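Local coordinates for protein importin subunit beta-1 (Saccharomyces cerevisiae, PDB 5OWU) that carries cargo into the nucleus as the importin beta subunit, working together with importin alpha, which binds the classical nuclear localization signal, at residues L38-L43 with L63-E68; V47-N52 with A100-V105; G57-A62 with P109-A114. All coordinates share one frame; numbering follows the deposited sequence.

How the interactions relate
Along the chain, helix 37-48 comes first and takes part in two contacts: its N-terminal half pairs with the C-terminal end of helix 55-67 in interaction 1, and its C-terminal end and the following loop meet helix 90-104 in interaction 2. Helix 55-67 also serves twice, its earlier turns facing helix 109-126 in interaction 3. Interaction 1 closes the shortest loop, 19 intervening residues within HEAT repeat 2; interactions 2 and 3 span 47 and 46 residues and tie repeat 2 to repeat 3. None nests inside another; all three pairs of contacts cross. Centres 8 Å apart place interactions 2 and 3 closest together.

Interaction 1 of 3, residues L38-L43 with L63-E68; sequences LQFAGL and LTLKNE
The Phe40 ring is met at its edge, in the ring plane, by the methyl of Thr64: CZ of Phe40 lies 3.8 Å from CG2 of Thr64, and the two side chains cross at about a right angle. Two other groups approach the ring obliquely. CG of Glu68 is 4.1 Å from CE2 of Phe40, with the carboxylate plane turned 89° from the ring, and CD1 of Leu65 is 4.2 Å from that same CE2 of Phe40. CG of Phe40 stands anti to the backbone N (chi1 170°), and the ring beyond it extends to helix 55-67.

Beside the ring, Leu65 straddles Ala41. Its CD1 sits 3.7 Å from Ala41 CB, while its other branch, CD2, comes 3.7 Å from Ala41 O, so the fork packs against both the methyl and the backbone of one residue. The backbones are also nearest here, 6.2 Å from Ala41 CA to Leu65 CA. No hydrogen bond crosses the contact, and its polar ends turn to other partners: Thr64 OG1 bonds to Leu60 O in its own helix, and Glu68 OE1 forms a salt bridge with Arg83, while the aliphatic CG of Glu68 lies by the ring.

The short segment axes approach to 10.0 Å at 140°, the roughly antiparallel arrangement of a HEAT hairpin, and the helix pair forms HEAT repeat 2 (37-66), with Glu68 just beyond its annotated end. On the flanks, Phe40 also touches Leu32 and Ser33 of helix 19-35, whereas Leu65 reaches Leu118 of helix 109-126, placing this packing between the preceding and following helices of the solenoid.

Interaction 2 of 3, residues V47-N52 with A100-V105; sequences VLIDEN and ALTALV
Leu48 and Ile49 meet Ala103 where HEAT repeat 2 stacks on HEAT repeat 3 in the alpha-helical solenoid. The last turn of helix 37-48 and the loop after it lie against the C-terminal end of helix 90-104, and the nearest alpha carbons, Ile49 CA and Ala103 CA, are 5.8 Å apart.

Leu48 can be followed outward. Its CB bond already points toward helix 90-104, and CG, anti to the backbone N (chi1 175°), arrives 3.6 Å from Ala103 CB. There the alanine methyl sits over the branch carbon, with CD2 of Leu48 3.7 Å and CD1 of Leu48 4.0 Å from Ala103 CB as the two arms spread to the sides. One methyl thus touches the branch carbon and both tips, which is the evidence for close packing at this point. CD2 also reaches along helix 90-104 to the preceding turn, where it is 4.3 Å from Ala100 CA.

Ile49 uses a different branch. Its CG2, anti to the carbonyl carbon, is directed at the neighbouring helix, whereas CG1 takes the crowded position between backbone N and carbonyl carbon (chi1 62°). CG2 of Ile49 lies 4.1 Å from Ala103 CB, making a wider contact than that of Leu48.

The interface is apolar, with no hydrogen bond across it. Ala103 also touches Ile111 and Ala115 of helix 109-126, and Leu48 touches Ala62 of helix 55-67, so the second helices of both repeats adjoin the contact. At its more exposed margin the polar branch of Thr102 is engaged locally, OG1 bonding to Thr98 O, while the methyl CG2 of Thr102 crosses to within 4.1 Å of Ile49 CG2.

Interaction 3 of 3, residues G57-A62 with P109-A114; sequences GRILAA and PRIANA
Ala62 and Ala114 meet methyl to methyl between the second helices of HEAT repeats 2 and 3, with 3.8 Å from Ala62 CB to Ala114 CB. The short axes are 9.2 Å apart and only 9° from parallel, as expected for equivalent helices stacked side by side in a HEAT solenoid. The backbones are nearest at Ile59 CA and Ala114 CA, 5.7 Å apart, consistent with the small alanine side chain on one side. Both alanines are buried, and CG2 of Ile59 adds a looser contact, 4.2 Å from Ala114 CB.

The open side is the flank where CD1 of Ile59 comes 3.7 Å from CB of exposed Arg110, the two side chains crossing at about a right angle. Arg110 bends at chi3 (-88°), a turn that places NE, and its NH1 lies near the same Ile59 methyl; this is packing against the arginine, with no hydrogen bond across the segments.

Arg58 on the other flank is gripped by a hydrogen bond: its NE donates to Leu48 O at the end of helix 37-48, tying that helix end to helix 55-67 inside repeat 2. One face of the guanidinium is covered by buried Ile111, whose CG1 is anti to the carbonyl carbon and whose chi2 of -65° places CD1. That methyl also serves the apolar side, with Ile59 CG1 at 4.2 Å from Ile111 CD1, so the one methyl touches both Arg58 and Ile59, successive residues of helix 55-67. Over the arginine, Ile111 CD1 stands offset toward the rim of the guanidinium, 3.5 Å from Arg58 NE.

Interaction 1 of 3, residues L38-L43 with L63-E68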
loop_
_atom_site.group_PDB
_atom_site.type_symbol
_atom_site.label_atom_id
_atom_site.label_comp_id
_atom_site.label_asym_id
_atom_site.label_seq_id
_atom_site.Cartn_x
_atom_site.Cartn_y
_atom_site.Cartn_z
ATOM N N LEU A 38 -32.675 14.855 -16.969
ATOM C CA LEU A 38 -33.577 15.634 -16.123
ATOM C C LEU A 38 -34.707 14.761 -15.593
ATOM O O LEU A 38 -34.967 14.718 -14.384
ATOM C CB LEU A 38 -34.132 16.827 -16.910
ATOM C CG LEU A 38 -34.908 17.924 -16.162
ATOM C CD1 LEU A 38 -35.156 19.088 -17.111
ATOM C CD2 LEU A 38 -36.234 17.456 -15.587
ATOM N N GLN A 39 -35.393 14.046 -16.490
ATOM C CA GLN A 39 -36.510 13.211 -16.058
ATOM C C GLN A 39 -36.027 12.045 -15.198
ATOM O O GLN A 39 -36.652 11.715 -14.187
ATOM C CB GLN A 39 -37.292 12.699 -17.272
ATOM C CG GLN A 39 -38.523 11.886 -16.897
ATOM C CD GLN A 39 -39.285 11.341 -18.103
ATOM O OE1 GLN A 39 -38.692 10.971 -19.119
ATOM N NE2 GLN A 39 -40.609 11.284 -17.986
ATOM N N PHE A 40 -34.933 11.396 -15.595
ATOM C CA PHE A 40 -34.374 10.299 -14.806
ATOM C C PHE A 40 -34.121 10.728 -13.359
ATOM O O PHE A 40 -34.494 10.029 -12.407
ATOM C CB PHE A 40 -33.084 9.824 -15.480
ATOM C CG PHE A 40 -32.280 8.864 -14.662
ATOM C CD1 PHE A 40 -32.495 7.503 -14.758
ATOM C CD2 PHE A 40 -31.291 9.323 -13.811
ATOM C CE1 PHE A 40 -31.745 6.614 -14.011
ATOM C CE2 PHE A 40 -30.544 8.444 -13.057
ATOM C CZ PHE A 40 -30.771 7.085 -13.156
ATOM N N ALA A 41 -33.502 11.893 -13.178
ATOM C CA ALA A 41 -33.190 12.372 -11.834
ATOM C C ALA A 41 -34.455 12.752 -11.070
ATOM O O ALA A 41 -34.609 12.396 -9.890
ATOM C CB ALA A 41 -32.235 13.561 -11.918
ATOM N N GLY A 42 -35.371 13.474 -11.718
ATOM C CA GLY A 42 -36.626 13.811 -11.059
ATOM C C GLY A 42 -37.393 12.583 -10.609
ATOM O O GLY A 42 -37.834 12.489 -9.457
ATOM N N LEU A 43 -37.565 11.621 -11.519
ATOM C CA LEU A 43 -38.308 10.409 -11.199
ATOM C C LEU A 43 -37.615 9.608 -10.104
ATOM O O LEU A 43 -38.278 9.065 -9.216
ATOM C CB LEU A 43 -38.478 9.551 -12.453
ATOM C CG LEU A 43 -39.509 10.015 -13.483
ATOM C CD1 LEU A 43 -39.345 9.234 -14.774
ATOM C CD2 LEU A 43 -40.921 9.853 -12.949
ATOM N N LEU A 63 -29.611 5.674 -4.738
ATOM C CA LEU A 63 -28.196 5.350 -4.908
ATOM C C LEU A 63 -27.776 5.405 -6.377
ATOM O O LEU A 63 -26.642 5.793 -6.686
ATOM C CB LEU A 63 -27.896 3.977 -4.303
ATOM C CG LEU A 63 -28.161 3.835 -2.795
ATOM C CD1 LEU A 63 -27.821 2.423 -2.298
ATOM C CD2 LEU A 63 -27.388 4.887 -1.996
ATOM N N THR A 64 -28.664 5.016 -7.296
ATOM C CA THR A 64 -28.338 5.104 -8.717
ATOM C C THR A 64 -28.182 6.559 -9.141
ATOM O O THR A 64 -27.205 6.928 -9.817
ATOM C CB THR A 64 -29.418 4.411 -9.558
ATOM O OG1 THR A 64 -29.595 3.062 -9.111
ATOM C CG2 THR A 64 -29.023 4.390 -11.035
ATOM N N LEU A 65 -29.114 7.417 -8.722
ATOM C CA LEU A 65 -28.922 8.834 -9.012
ATOM C C LEU A 65 -27.621 9.348 -8.392
ATOM O O LEU A 65 -26.851 10.061 -9.050
ATOM C CB LEU A 65 -30.122 9.638 -8.528
ATOM C CG LEU A 65 -30.030 11.141 -8.789
ATOM C CD1 LEU A 65 -29.716 11.473 -10.267
ATOM C CD2 LEU A 65 -31.318 11.790 -8.355
ATOM N N LYS A 66 -27.332 8.963 -7.143
ATOM C CA LYS A 66 -26.080 9.384 -6.512
ATOM C C LYS A 66 -24.887 8.989 -7.359
ATOM O O LYS A 66 -23.945 9.772 -7.532
ATOM C CB LYS A 66 -25.940 8.773 -5.114
ATOM C CG LYS A 66 -24.530 8.901 -4.492
ATOM C CD LYS A 66 -24.347 7.964 -3.335
ATOM C CE LYS A 66 -24.018 6.558 -3.815
ATOM N NZ LYS A 66 -22.544 6.311 -3.862
ATOM N N ASN A 67 -24.898 7.766 -7.874
ATOM C CA ASN A 67 -23.798 7.289 -8.696
ATOM C C ASN A 67 -23.761 7.946 -10.066
ATOM O O ASN A 67 -22.775 7.762 -10.783
ATOM C CB ASN A 67 -23.881 5.773 -8.846
ATOM C CG ASN A 67 -23.473 5.043 -7.579
ATOM O OD1 ASN A 67 -22.691 5.559 -6.770
ATOM N ND2 ASN A 67 -24.000 3.840 -7.399
ATOM N N GLU A 68 -24.792 8.698 -10.449
ATOM C CA GLU A 68 -24.698 9.550 -11.633
ATOM C C GLU A 68 -24.288 10.985 -11.299
ATOM O O GLU A 68 -24.301 11.848 -12.184
ATOM C CB GLU A 68 -26.031 9.561 -12.386
ATOM C CG GLU A 68 -26.453 8.202 -12.926
ATOM C CD GLU A 68 -25.453 7.624 -13.912
ATOM O OE1 GLU A 68 -24.856 8.406 -14.676
ATOM O OE2 GLU A 68 -25.252 6.393 -13.913
#

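Interaction 2 of 3, residues V47-N52 with A100-V105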
loop_
_atom_site.group_PDB
_atom_site.type_symbol
_atom_site.label_atom_id
_atom_site.label_comp_id
_atom_site.label_asym_id
_atom_site.label_seq_id
_atom_site.Cartn_x
_atom_site.Cartn_y
_atom_site.Cartn_z
ATOM N N VAL A 47 -39.405 8.464 -6.624
ATOM C CA VAL A 47 -39.531 7.104 -6.112
ATOM C C VAL A 47 -38.915 7.007 -4.723
ATOM O O VAL A 47 -39.453 6.331 -3.837
ATOM C CB VAL A 47 -38.902 6.098 -7.093
ATOM C CG1 VAL A 47 -38.861 4.691 -6.487
ATOM C CG2 VAL A 47 -39.685 6.084 -8.405
ATOM N N LEU A 48 -37.796 7.701 -4.497
ATOM C CA LEU A 48 -37.197 7.709 -3.163
ATOM C C LEU A 48 -38.238 7.965 -2.075
ATOM O O LEU A 48 -38.202 7.332 -1.017
ATOM C CB LEU A 48 -36.086 8.754 -3.093
ATOM C CG LEU A 48 -35.422 8.988 -1.735
ATOM C CD1 LEU A 48 -34.893 7.691 -1.128
ATOM C CD2 LEU A 48 -34.306 9.996 -1.896
ATOM N N ILE A 49 -39.183 8.875 -2.320
ATOM C CA ILE A 49 -40.164 9.259 -1.309
ATOM C C ILE A 49 -41.499 8.538 -1.485
ATOM O O ILE A 49 -42.457 8.857 -0.776
ATOM C CB ILE A 49 -40.386 10.782 -1.296
ATOM C CG1 ILE A 49 -40.939 11.259 -2.648
ATOM C CG2 ILE A 49 -39.089 11.511 -0.946
ATOM C CD1 ILE A 49 -41.475 12.666 -2.629
ATOM N N ASP A 50 -41.591 7.586 -2.412
ATOM C CA ASP A 50 -42.868 6.940 -2.728
ATOM C C ASP A 50 -43.073 5.755 -1.789
ATOM O O ASP A 50 -42.469 4.694 -1.961
ATOM C CB ASP A 50 -42.897 6.509 -4.189
ATOM C CG ASP A 50 -44.174 5.769 -4.560
ATOM O OD1 ASP A 50 -45.240 6.087 -3.993
ATOM O OD2 ASP A 50 -44.106 4.864 -5.416
ATOM N N GLU A 51 -43.944 5.930 -0.792
ATOM C CA GLU A 51 -44.193 4.866 0.175
ATOM C C GLU A 51 -44.808 3.630 -0.471
ATOM O O GLU A 51 -44.667 2.527 0.068
ATOM C CB GLU A 51 -45.102 5.381 1.294
ATOM C CG GLU A 51 -44.408 6.349 2.260
ATOM C CD GLU A 51 -45.141 7.675 2.423
ATOM O OE1 GLU A 51 -45.906 8.058 1.510
ATOM O OE2 GLU A 51 -44.944 8.336 3.468
ATOM N N ASN A 52 -45.476 3.789 -1.614
ATOM C CA ASN A 52 -46.078 2.676 -2.338
ATOM C C ASN A 52 -45.048 1.771 -3.006
ATOM O O ASN A 52 -45.417 0.693 -3.485
ATOM C CB ASN A 52 -47.052 3.220 -3.395
ATOM C CG ASN A 52 -47.684 2.123 -4.232
ATOM O OD1 ASN A 52 -48.193 1.136 -3.701
ATOM N ND2 ASN A 52 -47.641 2.285 -5.551
ATOM N N ALA A 100 -35.239 14.794 -1.670
ATOM C CA ALA A 100 -34.150 14.205 -0.904
ATOM C C ALA A 100 -34.212 14.629 0.558
ATOM O O ALA A 100 -34.037 13.804 1.462
ATOM C CB ALA A 100 -32.810 14.611 -1.511
ATOM N N LEU A 101 -34.459 15.915 0.810
ATOM C CA LEU A 101 -34.573 16.386 2.188
ATOM C C LEU A 101 -35.777 15.768 2.883
ATOM O O LEU A 101 -35.722 15.493 4.085
ATOM C CB LEU A 101 -34.666 17.912 2.215
ATOM C CG LEU A 101 -33.349 18.667 2.012
ATOM C CD1 LEU A 101 -33.615 20.126 1.678
ATOM C CD2 LEU A 101 -32.469 18.551 3.251
ATOM N N THR A 102 -36.864 15.532 2.148
ATOM C CA THR A 102 -37.999 14.826 2.730
ATOM C C THR A 102 -37.591 13.427 3.166
ATOM O O THR A 102 -37.908 12.992 4.278
ATOM C CB THR A 102 -39.152 14.759 1.728
ATOM O OG1 THR A 102 -39.685 16.072 1.521
ATOM C CG2 THR A 102 -40.265 13.828 2.230
ATOM N N ALA A 103 -36.870 12.711 2.304
ATOM C CA ALA A 103 -36.460 11.355 2.647
ATOM C C ALA A 103 -35.443 11.344 3.788
ATOM O O ALA A 103 -35.378 10.372 4.550
ATOM C CB ALA A 103 -35.891 10.663 1.410
ATOM N N LEU A 104 -34.662 12.420 3.940
ATOM C CA LEU A 104 -33.618 12.438 4.960
ATOM C C LEU A 104 -34.196 12.225 6.353
ATOM O O LEU A 104 -33.566 11.579 7.202
ATOM C CB LEU A 104 -32.851 13.754 4.910
ATOM C CG LEU A 104 -31.680 13.839 5.891
ATOM C CD1 LEU A 104 -30.561 12.896 5.485
ATOM C CD2 LEU A 104 -31.181 15.268 5.994
ATOM N N VAL A 105 -35.389 12.757 6.606
ATOM C CA VAL A 105 -36.016 12.671 7.918
ATOM C C VAL A 105 -36.991 11.493 7.994
ATOM O O VAL A 105 -37.841 11.451 8.874
ATOM C CB VAL A 105 -36.700 13.992 8.307
ATOM C CG1 VAL A 105 -35.684 15.118 8.315
ATOM C CG2 VAL A 105 -37.861 14.326 7.366
#

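Interaction 3 of 3, residues G57-A62 with P109-A114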
loop_
_atom_site.group_PDB
_atom_site.type_symbol
_atom_site.label_atom_id
_atom_site.label_comp_id
_atom_site.label_asym_id
_atom_site.label_seq_id
_atom_site.Cartn_x
_atom_site.Cartn_y
_atom_site.Cartn_z
ATOM N N GLY A 57 -36.351 -0.745 -3.828
ATOM C CA GLY A 57 -36.452 0.068 -5.029
ATOM C C GLY A 57 -36.244 1.544 -4.753
ATOM O O GLY A 57 -35.653 2.254 -5.567
ATOM N N ARG A 58 -36.730 2.026 -3.605
ATOM C CA ARG A 58 -36.529 3.425 -3.231
ATOM C C ARG A 58 -35.057 3.707 -2.940
ATOM O O ARG A 58 -34.479 4.698 -3.425
ATOM C CB ARG A 58 -37.395 3.750 -2.011
ATOM C CG ARG A 58 -38.888 3.442 -2.194
ATOM C CD ARG A 58 -39.656 3.540 -0.882
ATOM N NE ARG A 58 -39.527 4.857 -0.270
ATOM C CZ ARG A 58 -40.045 5.200 0.908
ATOM N NH1 ARG A 58 -40.741 4.326 1.617
ATOM N NH2 ARG A 58 -39.862 6.426 1.382
ATOM N N ILE A 59 -34.437 2.836 -2.141
ATOM C CA ILE A 59 -33.005 2.941 -1.879
ATOM C C ILE A 59 -32.227 2.898 -3.187
ATOM O O ILE A 59 -31.314 3.703 -3.416
ATOM C CB ILE A 59 -32.581 1.820 -0.910
ATOM C CG1 ILE A 59 -33.245 2.036 0.454
ATOM C CG2 ILE A 59 -31.061 1.760 -0.750
ATOM C CD1 ILE A 59 -33.557 0.754 1.210
ATOM N N LEU A 60 -32.602 1.981 -4.080
ATOM C CA LEU A 60 -31.918 1.869 -5.363
ATOM C C LEU A 60 -32.075 3.142 -6.189
ATOM O O LEU A 60 -31.122 3.593 -6.832
ATOM C CB LEU A 60 -32.452 0.661 -6.130
ATOM C CG LEU A 60 -31.940 0.477 -7.556
ATOM C CD1 LEU A 60 -30.466 0.134 -7.577
ATOM C CD2 LEU A 60 -32.754 -0.597 -8.276
ATOM N N ALA A 61 -33.267 3.738 -6.189
ATOM C CA ALA A 61 -33.460 4.999 -6.899
ATOM C C ALA A 61 -32.449 6.040 -6.438
ATOM O O ALA A 61 -31.723 6.641 -7.254
ATOM C CB ALA A 61 -34.880 5.515 -6.673
ATOM N N ALA A 62 -32.384 6.252 -5.115
ATOM C CA ALA A 62 -31.470 7.257 -4.579
ATOM C C ALA A 62 -30.016 6.931 -4.900
ATOM O O ALA A 62 -29.243 7.817 -5.285
ATOM C CB ALA A 62 -31.664 7.385 -3.072
ATOM N N PRO A 109 -34.480 4.052 8.680
ATOM C CA PRO A 109 -33.067 4.475 8.580
ATOM C C PRO A 109 -32.402 4.167 7.251
ATOM O O PRO A 109 -31.424 4.841 6.898
ATOM C CB PRO A 109 -32.385 3.717 9.737
ATOM C CG PRO A 109 -33.279 2.591 10.057
ATOM C CD PRO A 109 -34.676 3.073 9.764
ATOM N N ARG A 110 -32.877 3.165 6.503
ATOM C CA ARG A 110 -32.285 2.873 5.200
ATOM C C ARG A 110 -32.641 3.953 4.181
ATOM O O ARG A 110 -31.810 4.329 3.338
ATOM C CB ARG A 110 -32.755 1.508 4.707
ATOM C CG ARG A 110 -32.217 0.332 5.513
ATOM C CD ARG A 110 -32.282 -0.956 4.702
ATOM N NE ARG A 110 -33.558 -1.633 4.837
ATOM C CZ ARG A 110 -34.067 -2.468 3.935
ATOM N NH1 ARG A 110 -33.425 -2.726 2.800
ATOM N NH2 ARG A 110 -35.235 -3.037 4.166
ATOM N N ILE A 111 -33.878 4.453 4.243
ATOM C CA ILE A 111 -34.278 5.586 3.414
ATOM C C ILE A 111 -33.439 6.800 3.772
ATOM O O ILE A 111 -32.917 7.502 2.896
ATOM C CB ILE A 111 -35.782 5.877 3.594
ATOM C CG1 ILE A 111 -36.636 4.719 3.067
ATOM C CG2 ILE A 111 -36.176 7.201 2.914
ATOM C CD1 ILE A 111 -36.531 4.480 1.571
ATOM N N ALA A 112 -33.291 7.051 5.077
ATOM C CA ALA A 112 -32.530 8.200 5.551
ATOM C C ALA A 112 -31.075 8.135 5.100
ATOM O O ALA A 112 -30.496 9.148 4.696
ATOM C CB ALA A 112 -32.616 8.271 7.075
ATOM N N ASN A 113 -30.463 6.954 5.173
ATOM C CA ASN A 113 -29.079 6.789 4.732
ATOM C C ASN A 113 -28.940 7.041 3.230
ATOM O O ASN A 113 -28.058 7.796 2.786
ATOM C CB ASN A 113 -28.592 5.382 5.089
ATOM C CG ASN A 113 -27.085 5.231 4.955
ATOM O OD1 ASN A 113 -26.324 6.085 5.397
ATOM N ND2 ASN A 113 -26.651 4.143 4.342
ATOM N N ALA A 114 -29.795 6.404 2.420
ATOM C CA ALA A 114 -29.727 6.646 0.977
ATOM C C ALA A 114 -29.904 8.127 0.667
ATOM O O ALA A 114 -29.161 8.708 -0.143
ATOM C CB ALA A 114 -30.790 5.820 0.260
#